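Local coordinates for enoyl-CoA hydratase/isomerase family protein (PDB 3L3S) that belongs to the crotonase superfamily and probably acts as a hydro-lyase on acyl-CoA substrates of fatty acid metabolism, at residues A33-L38 against S94-D99; L122-D127 against A152-R157. All coordinates share one frame; numbering follows the deposited sequence.

Contact 1: A33-L38 against S94-D99; sequences AMIAAL and SALMLD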
loop_
_atom_site.group_PDB
_atom_site.type_symbol
_atom_site.label_atom_id
_atom_site.label_comp_id
_atom_site.label_asym_id
_atom_site.label_seq_id
_atom_site.Cartn_x
_atom_site.Cartn_y
_atom_site.Cartn_z
ATOM N N ALA B 33 20.728 18.560 19.671
ATOM C CA ALA B 33 20.285 18.644 21.063
ATOM C C ALA B 33 18.787 18.364 21.215
ATOM O O ALA B 33 18.342 17.956 22.285
ATOM C CB ALA B 33 20.637 20.017 21.644
HETATM N N MSE B 34 18.026 18.596 20.142
HETATM C CA MSE B 34 16.579 18.362 20.129
HETATM C C MSE B 34 16.306 16.874 19.918
HETATM O O MSE B 34 15.423 16.304 20.562
HETATM C CB MSE B 34 15.888 19.212 19.045
HETATM C CG MSE B 34 14.376 18.991 18.877
HETATM SE SE MSE B 34 13.268 19.519 20.393
HETATM C CE MSE B 34 12.732 21.267 19.738
ATOM N N ILE B 35 17.091 16.254 19.038
ATOM C CA ILE B 35 16.991 14.826 18.743
ATOM C C ILE B 35 17.335 14.032 20.011
ATOM O O ILE B 35 16.634 13.087 20.348
ATOM C CB ILE B 35 17.919 14.440 17.560
ATOM C CG1 ILE B 35 17.355 15.023 16.259
ATOM C CG2 ILE B 35 18.082 12.911 17.439
ATOM C CD1 ILE B 35 18.361 15.126 15.135
ATOM N N ALA B 36 18.363 14.481 20.735
ATOM C CA ALA B 36 18.803 13.839 21.981
ATOM C C ALA B 36 17.735 13.979 23.062
ATOM O O ALA B 36 17.423 13.006 23.740
ATOM C CB ALA B 36 20.130 14.434 22.461
ATOM N N ALA B 37 17.124 15.168 23.145
ATOM C CA ALA B 37 16.061 15.459 24.114
ATOM C C ALA B 37 14.821 14.618 23.823
ATOM O O ALA B 37 14.197 14.088 24.743
ATOM C CB ALA B 37 15.701 16.933 24.096
ATOM N N LEU B 38 14.503 14.461 22.536
ATOM C CA LEU B 38 13.351 13.668 22.109
ATOM C C LEU B 38 13.576 12.190 22.336
ATOM O O LEU B 38 12.638 11.474 22.671
ATOM C CB LEU B 38 13.013 13.916 20.644
ATOM C CG LEU B 38 12.119 15.103 20.278
ATOM C CD1 LEU B 38 12.166 15.298 18.769
ATOM C CD2 LEU B 38 10.678 14.866 20.752
ATOM N N SER B 94 18.143 8.877 12.800
ATOM C CA SER B 94 17.629 7.588 12.337
ATOM C C SER B 94 17.347 6.659 13.506
ATOM O O SER B 94 16.350 5.933 13.494
ATOM C CB SER B 94 18.609 6.919 11.377
ATOM O OG SER B 94 18.641 7.592 10.132
ATOM N N ALA B 95 18.188 6.739 14.539
ATOM C CA ALA B 95 18.027 5.912 15.744
ATOM C C ALA B 95 16.770 6.296 16.526
ATOM O O ALA B 95 16.120 5.435 17.118
ATOM C CB ALA B 95 19.267 6.005 16.636
ATOM N N LEU B 96 16.424 7.587 16.489
ATOM C CA LEU B 96 15.233 8.120 17.158
ATOM C C LEU B 96 13.982 7.674 16.408
ATOM O O LEU B 96 13.073 7.068 16.997
ATOM C CB LEU B 96 15.288 9.652 17.222
ATOM C CG LEU B 96 14.004 10.472 17.442
ATOM C CD1 LEU B 96 13.508 10.362 18.871
ATOM C CD2 LEU B 96 14.257 11.918 17.069
HETATM N N MSE B 97 14.000 7.899 15.096
HETATM C CA MSE B 97 12.882 7.570 14.218
HETATM C C MSE B 97 12.550 6.088 14.169
HETATM O O MSE B 97 11.383 5.722 14.045
HETATM C CB MSE B 97 13.138 8.108 12.815
HETATM C CG MSE B 97 13.376 9.599 12.756
HETATM SE SE MSE B 97 11.861 10.620 13.333
HETATM C CE MSE B 97 12.644 12.411 13.263
ATOM N N LEU B 98 13.576 5.253 14.350
ATOM C CA LEU B 98 13.438 3.797 14.366
ATOM C C LEU B 98 12.709 3.407 15.648
ATOM O O LEU B 98 11.623 2.823 15.595
ATOM C CB LEU B 98 14.818 3.122 14.337
ATOM C CG LEU B 98 15.174 2.101 13.248
ATOM C CD1 LEU B 98 16.585 1.558 13.500
ATOM C CD2 LEU B 98 14.155 0.965 13.190
ATOM N N ASP B 99 13.281 3.832 16.779
ATOM C CA ASP B 99 12.750 3.601 18.131
ATOM C C ASP B 99 11.308 4.092 18.315
ATOM O O ASP B 99 10.542 3.488 19.058
ATOM C CB ASP B 99 13.622 4.334 19.161
ATOM C CG ASP B 99 14.765 3.494 19.694
ATOM O OD1 ASP B 99 15.102 2.427 19.120
ATOM O OD2 ASP B 99 15.338 3.923 20.714
#
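Leu96 meets Ile35 and Leu38 with its two methyl branches because its CG stands anti to the backbone N (chi1 160°). This carries the isobutyl group out from helix 84-101 toward helix 32-45. In Ile35 the CG2 methyl is the branch anti to the backbone N, while CG1 is anti to the carbonyl carbon (chi1 -71°). CG2 is therefore the atom that reaches the neighbouring helix.

Leu96 spreads over two residues that lie one helical turn apart. Its CD2 touches Ile35 CG2 at 4.0 Å, and the two side chains cross obliquely. Its CD1 lies against the base of Leu38, 4.0 Å from Leu38 CB and 3.9 Å from the carbonyl carbon Leu38 C. The base of Leu38 makes the closer contact, and Leu38 CD1 stands 4.3 Å from Leu96 CD2. The CB of Leu38 points toward helix 84-101, and its CG is turned anti to its own carbonyl carbon. Leu96 packs most closely on Leu38 CB and C and on Ile35 CG2. The CA atoms of Ile35 and Leu96 are 7.1 Å apart, the closest such pair between the segments.

Ile35 also packs on Leu89 and Cys93, and Leu96 also touches His39. Asp99 OD2 is hydrogen-bonded to His39 NE2, which adds a polar tie between the same helices. On the far side, Ser94 OG bonds to Thr236 OG1 of a second subunit.

Between 33-38 and 94-99 themselves the side-chain contact is wholly apolar. All three touching residues are buried. This is consistent with association of the two helices of the crotonase fold by van der Waals packing and the hydrophobic effect, without a directional bond between these segments.

Contact 2: L122-D127 against A152-R157; sequences LMAACD and AVAVSR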
loop_
_atom_site.group_PDB
_atom_site.type_symbol
_atom_site.label_atom_id
_atom_site.label_comp_id
_atom_site.label_asym_id
_atom_site.label_seq_id
_atom_site.Cartn_x
_atom_site.Cartn_y
_atom_site.Cartn_z
ATOM N N LEU B 122 9.113 12.789 11.400
ATOM C CA LEU B 122 8.726 12.670 12.813
ATOM C C LEU B 122 7.256 12.322 12.922
ATOM O O LEU B 122 6.860 11.449 13.704
ATOM C CB LEU B 122 8.978 13.995 13.551
ATOM C CG LEU B 122 8.730 14.070 15.070
ATOM C CD1 LEU B 122 9.795 13.279 15.824
ATOM C CD2 LEU B 122 8.727 15.530 15.530
HETATM N N MSE B 123 6.472 13.006 12.092
HETATM C CA MSE B 123 5.035 12.826 12.010
HETATM C C MSE B 123 4.744 11.448 11.391
HETATM O O MSE B 123 3.952 10.681 11.930
HETATM C CB MSE B 123 4.438 13.937 11.145
HETATM C CG MSE B 123 2.950 14.071 11.258
HETATM SE SE MSE B 123 2.119 14.546 9.566
HETATM C CE MSE B 123 2.554 12.864 8.700
ATOM N N ALA B 124 5.441 11.132 10.299
ATOM C CA ALA B 124 5.289 9.860 9.601
ATOM C C ALA B 124 5.700 8.657 10.448
ATOM O O ALA B 124 5.142 7.581 10.278
ATOM C CB ALA B 124 6.050 9.873 8.298
ATOM N N ALA B 125 6.622 8.870 11.394
ATOM C CA ALA B 125 7.104 7.819 12.301
ATOM C C ALA B 125 6.110 7.523 13.428
ATOM O O ALA B 125 6.197 6.485 14.081
ATOM C CB ALA B 125 8.471 8.183 12.875
ATOM N N CYS B 126 5.166 8.435 13.650
ATOM C CA CYS B 126 4.136 8.232 14.670
ATOM C C CYS B 126 3.080 7.253 14.136
ATOM O O CYS B 126 2.908 7.143 12.921
ATOM C CB CYS B 126 3.475 9.553 15.072
ATOM S SG CYS B 126 4.551 10.716 15.971
ATOM N N ASP B 127 2.416 6.520 15.032
ATOM C CA ASP B 127 1.379 5.554 14.649
ATOM C C ASP B 127 0.182 6.279 14.038
ATOM O O ASP B 127 -0.338 5.874 12.986
ATOM C CB ASP B 127 0.914 4.740 15.858
ATOM C CG ASP B 127 2.006 3.854 16.432
ATOM O OD1 ASP B 127 2.700 3.167 15.658
ATOM O OD2 ASP B 127 2.161 3.842 17.670
ATOM N N ALA B 152 12.152 10.268 3.530
ATOM C CA ALA B 152 11.343 9.468 2.604
ATOM C C ALA B 152 11.199 8.001 3.036
ATOM O O ALA B 152 10.320 7.294 2.540
ATOM C CB ALA B 152 11.867 9.559 1.177
ATOM N N VAL B 153 12.035 7.574 3.990
ATOM C CA VAL B 153 11.989 6.217 4.540
ATOM C C VAL B 153 10.700 6.036 5.349
ATOM O O VAL B 153 9.914 5.133 5.060
ATOM C CB VAL B 153 13.244 5.901 5.405
ATOM C CG1 VAL B 153 13.123 4.546 6.096
ATOM C CG2 VAL B 153 14.478 5.906 4.543
ATOM N N ALA B 154 10.467 6.929 6.307
ATOM C CA ALA B 154 9.270 6.874 7.138
ATOM C C ALA B 154 8.013 7.240 6.348
ATOM O O ALA B 154 6.967 6.616 6.548
ATOM C CB ALA B 154 9.416 7.773 8.360
ATOM N N VAL B 155 8.136 8.202 5.423
ATOM C CA VAL B 155 7.020 8.645 4.570
ATOM C C VAL B 155 6.569 7.531 3.600
ATOM O O VAL B 155 5.367 7.313 3.431
ATOM C CB VAL B 155 7.357 9.966 3.784
ATOM C CG1 VAL B 155 6.185 10.409 2.921
ATOM C CG2 VAL B 155 7.683 11.091 4.748
ATOM N N SER B 156 7.534 6.800 3.030
ATOM C CA SER B 156 7.256 5.694 2.104
ATOM C C SER B 156 6.496 4.534 2.736
ATOM O O SER B 156 5.980 3.672 2.030
ATOM C CB SER B 156 8.537 5.167 1.481
ATOM O OG SER B 156 9.403 4.656 2.483
ATOM N N ARG B 157 6.447 4.515 4.067
ATOM C CA ARG B 157 5.733 3.474 4.781
ATOM C C ARG B 157 4.279 3.827 5.036
ATOM O O ARG B 157 3.473 2.935 5.310
ATOM C CB ARG B 157 6.451 3.108 6.084
ATOM C CG ARG B 157 7.356 1.862 5.973
ATOM C CD ARG B 157 8.477 2.047 4.960
ATOM N NE ARG B 157 9.434 0.947 4.964
ATOM C CZ ARG B 157 10.536 0.888 4.211
ATOM N NH1 ARG B 157 10.848 1.870 3.368
ATOM N NH2 ARG B 157 11.337 -0.164 4.313
HETATM O O HOH W 1 6.033 5.587 8.908
#
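Ala124 faces Ala154 and Val155, and its CB is the centre of the tight part of this contact. It lies 4.0 Å from Ala154 CB and 4.1 Å from Val155 CG2. It also rests on the backbone, 3.8 Å from Ala154 O. With methyl groups as the only side chains at Ala124 and Ala154, the backbones come close. The CA atoms of Ala124 and Val155 are 5.5 Å apart. Val155 turns CG2 toward Ala124 because that branch is anti to the carbonyl carbon, with CG1 anti to the backbone N (chi1 -180°).

The looser side is bridged by a water. It donates to Ala124 O at 2.6 Å and to Ala154 O at 2.7 Å. One water thus ties a carbonyl of each segment together; Ala154 O also accepts the Arg157 N-H. Ala125 adds a more distant approach, with its N 4.3 Å from Ala154 CB.

Met123 O and Cys126 O accept bonds from Arg162 of the third subunit. Ala154 packs on Tyr232 of the second subunit. The contact joins helices 118-124 and 150-155, and in the first of these Met123 packs on strand 107-111 and Leu122 on helix 84-101.

Contact 1 and contact 2 lie in one crotonase-family chain, with centres 14 Å apart. Helix 84-101 links them: its segment 94-99 faces 33-38 in contact 1 and also meets 122-127 of contact 2. Met97, a selenomethionine, makes this junction, with its SE 3.8 Å from Leu122 CA and its O 4.0 Å from Ala125 CB. A longer approach joins Leu38 CD1 and Leu122 CD1 at 4.3 Å. Along the chain contact 1 closes before contact 2 opens. Both reach the second subunit, where Tyr232 packs on Met97 from contact 1 and on Ala154 from contact 2. The contacts meet by packing, mostly apolar.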